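Long-range contacts in type C neurotoxin (Clostridium botulinum, PDB 3PME), which probably binds gangliosides and the membrane of nerve cells, as the receptor-binding domain of a botulinum C/D mosaic neurotoxin: residues Tyr244-Tyr248 with Leu258-Ser262; Thr366-Ala370 with Ser400-Lys404. Residue numbers count along the deposited sequence, not the author numbering.

Interaction 1. Residues Tyr244-Tyr248 with Leu258-Ser262. With SO4 (sulfate ion), chain C.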
loop_
_atom_site.group_PDB
_atom_site.type_symbol
_atom_site.label_atom_id
_atom_site.label_comp_id
_atom_site.label_asym_id
_atom_site.label_seq_id
_atom_site.Cartn_x
_atom_site.Cartn_y
_atom_site.Cartn_z
ATOM N N TYR A 244 -13.431 9.222 -7.310
ATOM C CA TYR A 244 -14.637 8.445 -7.579
ATOM C C TYR A 244 -14.456 6.936 -7.327
ATOM O O TYR A 244 -14.556 6.134 -8.250
ATOM C CB TYR A 244 -15.109 8.730 -9.019
ATOM C CG TYR A 244 -15.212 10.213 -9.307
ATOM C CD1 TYR A 244 -16.112 11.013 -8.604
ATOM C CD2 TYR A 244 -14.383 10.830 -10.242
ATOM C CE1 TYR A 244 -16.198 12.375 -8.833
ATOM C CE2 TYR A 244 -14.466 12.192 -10.488
ATOM C CZ TYR A 244 -15.376 12.960 -9.776
ATOM O OH TYR A 244 -15.466 14.308 -10.006
ATOM N N ILE A 245 -14.234 6.555 -6.067
ATOM C CA ILE A 245 -13.930 5.167 -5.709
ATOM C C ILE A 245 -15.128 4.230 -5.879
ATOM O O ILE A 245 -14.974 3.006 -5.927
ATOM C CB ILE A 245 -13.404 5.064 -4.252
ATOM C CG1 ILE A 245 -12.825 3.671 -3.972
ATOM C CG2 ILE A 245 -14.513 5.396 -3.269
ATOM C CD1 ILE A 245 -12.064 3.566 -2.663
ATOM N N ASP A 246 -16.319 4.813 -5.993
ATOM C CA ASP A 246 -17.545 4.033 -6.131
ATOM C C ASP A 246 -18.037 3.943 -7.572
ATOM O O ASP A 246 -19.177 3.549 -7.804
ATOM C CB ASP A 246 -18.660 4.626 -5.262
ATOM C CG ASP A 246 -18.974 6.074 -5.612
ATOM O OD1 ASP A 246 -18.143 6.739 -6.265
ATOM O OD2 ASP A 246 -20.051 6.561 -5.209
ATOM N N ARG A 247 -17.186 4.314 -8.523
ATOM C CA ARG A 247 -17.566 4.240 -9.932
ATOM C C ARG A 247 -16.674 3.271 -10.665
ATOM O O ARG A 247 -15.512 3.089 -10.300
ATOM C CB ARG A 247 -17.506 5.615 -10.594
ATOM C CG ARG A 247 -18.449 6.608 -9.955
ATOM C CD ARG A 247 -18.628 7.895 -10.735
ATOM N NE ARG A 247 -19.743 8.603 -10.112
ATOM C CZ ARG A 247 -20.986 8.640 -10.582
ATOM N NH1 ARG A 247 -21.307 8.090 -11.753
ATOM N NH2 ARG A 247 -21.912 9.289 -9.895
ATOM N N TYR A 248 -17.238 2.653 -11.705
ATOM C CA TYR A 248 -16.499 1.743 -12.572
ATOM C C TYR A 248 -16.483 2.308 -13.985
ATOM O O TYR A 248 -17.291 3.179 -14.317
ATOM C CB TYR A 248 -17.113 0.332 -12.562
ATOM C CG TYR A 248 -18.501 0.193 -13.161
ATOM C CD1 TYR A 248 -19.645 0.365 -12.381
ATOM C CD2 TYR A 248 -18.659 -0.161 -14.492
ATOM C CE1 TYR A 248 -20.910 0.207 -12.921
ATOM C CE2 TYR A 248 -19.919 -0.327 -15.042
ATOM C CZ TYR A 248 -21.041 -0.144 -14.250
ATOM O OH TYR A 248 -22.305 -0.300 -14.783
ATOM N N LEU A 258 -17.605 6.993 -16.275
ATOM C CA LEU A 258 -17.561 6.403 -14.945
ATOM C C LEU A 258 -18.971 6.278 -14.386
ATOM O O LEU A 258 -19.645 7.280 -14.152
ATOM C CB LEU A 258 -16.687 7.247 -14.006
ATOM C CG LEU A 258 -15.291 7.616 -14.536
ATOM C CD1 LEU A 258 -14.476 8.401 -13.493
ATOM C CD2 LEU A 258 -14.536 6.376 -14.996
ATOM N N VAL A 259 -19.391 5.042 -14.162
ATOM C CA VAL A 259 -20.746 4.724 -13.725
ATOM C C VAL A 259 -20.748 4.253 -12.268
ATOM O O VAL A 259 -19.883 3.481 -11.846
ATOM C CB VAL A 259 -21.310 3.592 -14.595
ATOM C CG1 VAL A 259 -22.678 3.138 -14.082
ATOM C CG2 VAL A 259 -21.376 4.028 -16.061
ATOM N N GLN A 260 -21.722 4.705 -11.484
ATOM C CA GLN A 260 -21.770 4.265 -10.096
ATOM C C GLN A 260 -22.154 2.794 -10.015
ATOM O O GLN A 260 -23.136 2.372 -10.621
ATOM C CB GLN A 260 -22.753 5.104 -9.284
ATOM C CG GLN A 260 -22.601 4.905 -7.781
ATOM C CD GLN A 260 -23.452 5.860 -6.984
ATOM O OE1 GLN A 260 -24.663 5.949 -7.190
ATOM N NE2 GLN A 260 -22.825 6.587 -6.068
ATOM N N TYR A 261 -21.370 2.012 -9.274
ATOM C CA TYR A 261 -21.690 0.608 -9.075
ATOM C C TYR A 261 -22.951 0.490 -8.232
ATOM O O TYR A 261 -23.209 1.328 -7.356
ATOM C CB TYR A 261 -20.524 -0.118 -8.404
ATOM C CG TYR A 261 -20.683 -1.619 -8.318
ATOM C CD1 TYR A 261 -20.839 -2.394 -9.461
ATOM C CD2 TYR A 261 -20.640 -2.262 -7.092
ATOM C CE1 TYR A 261 -20.972 -3.770 -9.369
ATOM C CE2 TYR A 261 -20.769 -3.621 -6.989
ATOM C CZ TYR A 261 -20.936 -4.375 -8.125
ATOM O OH TYR A 261 -21.060 -5.737 -8.001
ATOM N N SER A 262 -23.738 -0.544 -8.498
ATOM C CA SER A 262 -25.030 -0.698 -7.828
ATOM C C SER A 262 -24.909 -0.865 -6.314
ATOM O O SER A 262 -25.796 -0.443 -5.590
ATOM C CB SER A 262 -25.810 -1.866 -8.422
ATOM O OG SER A 262 -25.120 -3.083 -8.223
HETATM S S SO4 C . -21.820 -1.870 -18.325
HETATM O O1 SO4 C . -22.310 -0.862 -17.384
HETATM O O2 SO4 C . -20.419 -2.171 -18.088
HETATM O O3 SO4 C . -22.603 -3.090 -18.148
HETATM O O4 SO4 C . -21.974 -1.381 -19.694
HETATM O O HOH W 1 -23.890 6.294 -12.336
#
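The ring of Tyr248 lies flat against Val259: CB of Val259 sits 4.0 Å from the ring centroid and 22° off its normal, a CH-pi contact, while Tyr248 CE1 comes within 3.6 Å of Val259 CG1. The edge of the same ring meets Tyr261, with CD1 of Tyr248 4.1 Å from CB of Tyr261. Beneath this overlap the backbones are paired. Tyr248 and Val259 form an antiparallel hydrogen-bonded pair, closed by Tyr248 N to Val259 O and Val259 N to Tyr248 O, both 2.8 Å. Arg247 and Gln260 follow as a non-hydrogen-bonded pair, their CA atoms 4.2 Å apart. These bridges lie at the open end of the beta hairpin 247-252/255-260, within the C-terminal receptor-binding region of trefoil type. A type I turn from Tyr244 to Arg247, with Arg247 N hydrogen-bonded to Tyr244 O at 3.2 Å, leads into the first strand and presents Asp246 to the second. Asp246 O accepts from Tyr261 N at 3.1 Å, completing the hydrogen bonds that flank the Arg247-Gln260 pair, and Asp246 OD2 accepts from Gln260 NE2 at 2.9 Å. The extended Arg247 side chain reaches across to the second strand, where its NH1 donates to Leu258 O at 3.0 Å; its guanidinium also makes a cation-pi contact with Tyr384. Farther along, Tyr244 CD2 packs on Leu258 CD1 at 4.1 Å. At the outer end of Tyr248, OH donates to sulfate O1 at 2.7 Å; Lys270, Asn271 and Tyr299 hold the same ion, probably acquired from the crystallisation liquor.

Interaction 2. Residues Thr366-Ala370 with Ser400-Lys404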
loop_
_atom_site.group_PDB
_atom_site.type_symbol
_atom_site.label_atom_id
_atom_site.label_comp_id
_atom_site.label_asym_id
_atom_site.label_seq_id
_atom_site.Cartn_x
_atom_site.Cartn_y
_atom_site.Cartn_z
ATOM N N THR A 366 -0.521 14.915 -22.996
ATOM C CA THR A 366 -1.722 14.958 -22.176
ATOM C C THR A 366 -1.541 14.196 -20.877
ATOM O O THR A 366 -0.611 13.392 -20.720
ATOM C CB THR A 366 -2.938 14.361 -22.896
ATOM O OG1 THR A 366 -2.666 13.002 -23.235
ATOM C CG2 THR A 366 -3.280 15.148 -24.171
ATOM N N MET A 367 -2.456 14.449 -19.953
ATOM C CA MET A 367 -2.500 13.742 -18.684
ATOM C C MET A 367 -3.926 13.282 -18.483
ATOM O O MET A 367 -4.863 14.014 -18.794
ATOM C CB MET A 367 -2.098 14.659 -17.522
ATOM C CG MET A 367 -2.081 13.927 -16.182
ATOM S SD MET A 367 -1.522 14.905 -14.776
ATOM C CE MET A 367 -2.771 16.149 -14.751
ATOM N N LEU A 368 -4.116 12.078 -17.960
ATOM C CA LEU A 368 -5.473 11.618 -17.697
ATOM C C LEU A 368 -6.024 12.216 -16.407
ATOM O O LEU A 368 -5.334 12.267 -15.375
ATOM C CB LEU A 368 -5.540 10.097 -17.618
ATOM C CG LEU A 368 -5.054 9.323 -18.837
ATOM C CD1 LEU A 368 -5.437 7.851 -18.693
ATOM C CD2 LEU A 368 -5.656 9.912 -20.091
ATOM N N LEU A 369 -7.265 12.680 -16.467
ATOM C CA LEU A 369 -7.969 13.050 -15.245
ATOM C C LEU A 369 -9.440 12.664 -15.338
ATOM O O LEU A 369 -9.904 12.207 -16.386
ATOM C CB LEU A 369 -7.777 14.536 -14.914
ATOM C CG LEU A 369 -8.167 15.573 -15.960
ATOM C CD1 LEU A 369 -9.671 15.770 -16.019
ATOM C CD2 LEU A 369 -7.500 16.900 -15.638
ATOM N N ALA A 370 -10.169 12.811 -14.240
ATOM C CA ALA A 370 -11.600 12.536 -14.262
ATOM C C ALA A 370 -12.363 13.740 -13.730
ATOM O O ALA A 370 -11.966 14.351 -12.744
ATOM C CB ALA A 370 -11.931 11.290 -13.447
ATOM N N SER A 400 -7.970 14.993 -8.939
ATOM C CA SER A 400 -8.622 14.537 -10.161
ATOM C C SER A 400 -7.646 13.863 -11.135
ATOM O O SER A 400 -8.079 13.161 -12.057
ATOM C CB SER A 400 -9.365 15.683 -10.860
ATOM O OG SER A 400 -8.468 16.569 -11.499
ATOM N N SER A 401 -6.340 14.082 -10.945
ATOM C CA SER A 401 -5.316 13.450 -11.789
ATOM C C SER A 401 -4.724 12.185 -11.186
ATOM O O SER A 401 -3.832 11.564 -11.785
ATOM C CB SER A 401 -4.174 14.420 -12.079
ATOM O OG SER A 401 -3.366 14.569 -10.912
ATOM N N PHE A 402 -5.185 11.813 -9.994
ATOM C CA PHE A 402 -4.636 10.659 -9.293
ATOM C C PHE A 402 -5.454 9.407 -9.589
ATOM O O PHE A 402 -6.673 9.422 -9.449
ATOM C CB PHE A 402 -4.613 10.888 -7.776
ATOM C CG PHE A 402 -3.736 12.040 -7.323
ATOM C CD1 PHE A 402 -2.919 12.730 -8.211
ATOM C CD2 PHE A 402 -3.732 12.415 -5.987
ATOM C CE1 PHE A 402 -2.124 13.787 -7.773
ATOM C CE2 PHE A 402 -2.935 13.467 -5.538
ATOM C CZ PHE A 402 -2.136 14.147 -6.428
ATOM N N TRP A 403 -4.767 8.329 -9.970
ATOM C CA TRP A 403 -5.425 7.050 -10.268
ATOM C C TRP A 403 -4.956 5.941 -9.346
ATOM O O TRP A 403 -3.788 5.895 -8.956
ATOM C CB TRP A 403 -5.163 6.648 -11.727
ATOM C CG TRP A 403 -5.644 7.695 -12.669
ATOM C CD1 TRP A 403 -4.946 8.776 -13.115
ATOM C CD2 TRP A 403 -6.958 7.807 -13.222
ATOM N NE1 TRP A 403 -5.737 9.549 -13.929
ATOM C CE2 TRP A 403 -6.977 8.972 -14.020
ATOM C CE3 TRP A 403 -8.115 7.030 -13.132
ATOM C CZ2 TRP A 403 -8.111 9.381 -14.714
ATOM C CZ3 TRP A 403 -9.247 7.437 -13.843
ATOM C CH2 TRP A 403 -9.232 8.600 -14.610
ATOM N N LYS A 404 -5.878 5.043 -9.010
ATOM C CA LYS A 404 -5.547 3.883 -8.186
ATOM C C LYS A 404 -6.061 2.630 -8.871
ATOM O O LYS A 404 -6.945 2.696 -9.737
ATOM C CB LYS A 404 -6.136 4.002 -6.778
ATOM C CG LYS A 404 -5.567 5.150 -5.956
ATOM C CD LYS A 404 -6.169 5.109 -4.559
ATOM C CE LYS A 404 -5.449 6.043 -3.607
ATOM N NZ LYS A 404 -5.910 5.843 -2.210
HETATM O O HOH W 2 -3.000 11.280 -14.337
#
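Ser400, in a short 3-10 segment, opens the contact by pointing its CA-to-CB bond at strand 366-373. Its carbonyl makes one of the two hydrogen bonds between the segments: Ser400 O accepts from Ala370 N at 3.0 Å and also lies 3.2 Å from Leu369 CB. Asn241 donates to the same oxygen, while the Ser400 hydroxyl pairs with that of Ser398. Ser401 comes next, its CA 4.4 Å from that of Leu369, the closest CA pair of the two segments. Its CB rests against Met367 CE at 3.5 Å, which the t, t, p rotamer of Met367 brings across from a sideways start, and its hydroxyl is hydrogen-bonded to Ser398 O and Gln357. A water lies 2.7 Å from each of Leu368 O and Ser401 O, within bonding reach. No beta bridge joins these segments, whose touching parts run 104° apart: strand 366-373 belongs to the large antiparallel sheet of the trefoil-type C-terminal region, between strands 356-360 and 383-389, whereas strand 403-406 pairs with strand 238-241. After Phe402, which turns its CA-to-CB bond away, Trp403, with the largest covered area of either segment, points its own back toward the first segment. Its indole nitrogen NE1 donates to Leu368 O at 3.1 Å (167° at the hydrogen), the carbonyl lying close to the ring plane. Carbons of the six-membered ring touch the aliphatic groups, CZ2 of Trp403 lying 3.9 Å from Leu368 CB and CH2 of Trp403 4.0 Å from Ala370 CB. Met239 and Asn241 of strand 238-241 also pack on the indole.

Overall arrangement
Interaction 1 closes before interaction 2 opens, so the two follow in series along the chain, both within the C-terminal, trefoil-type receptor-binding region. Their centres are about 15 Å apart on the same side of the chain's centre. Ala370 joins them directly: its CB lies 3.8 Å from Leu258 CD1 and 4.0 Å from Tyr244 CE2, so strand 366-373 packs against both the hairpin 247-252/255-260 and the segment around Trp403. Strand 383-389, the neighbour of 366-373 in the large sheet, also reaches interaction 1 through Tyr384 and Pro386. The partly exposed hairpin is thereby tied to the buried interior of the region.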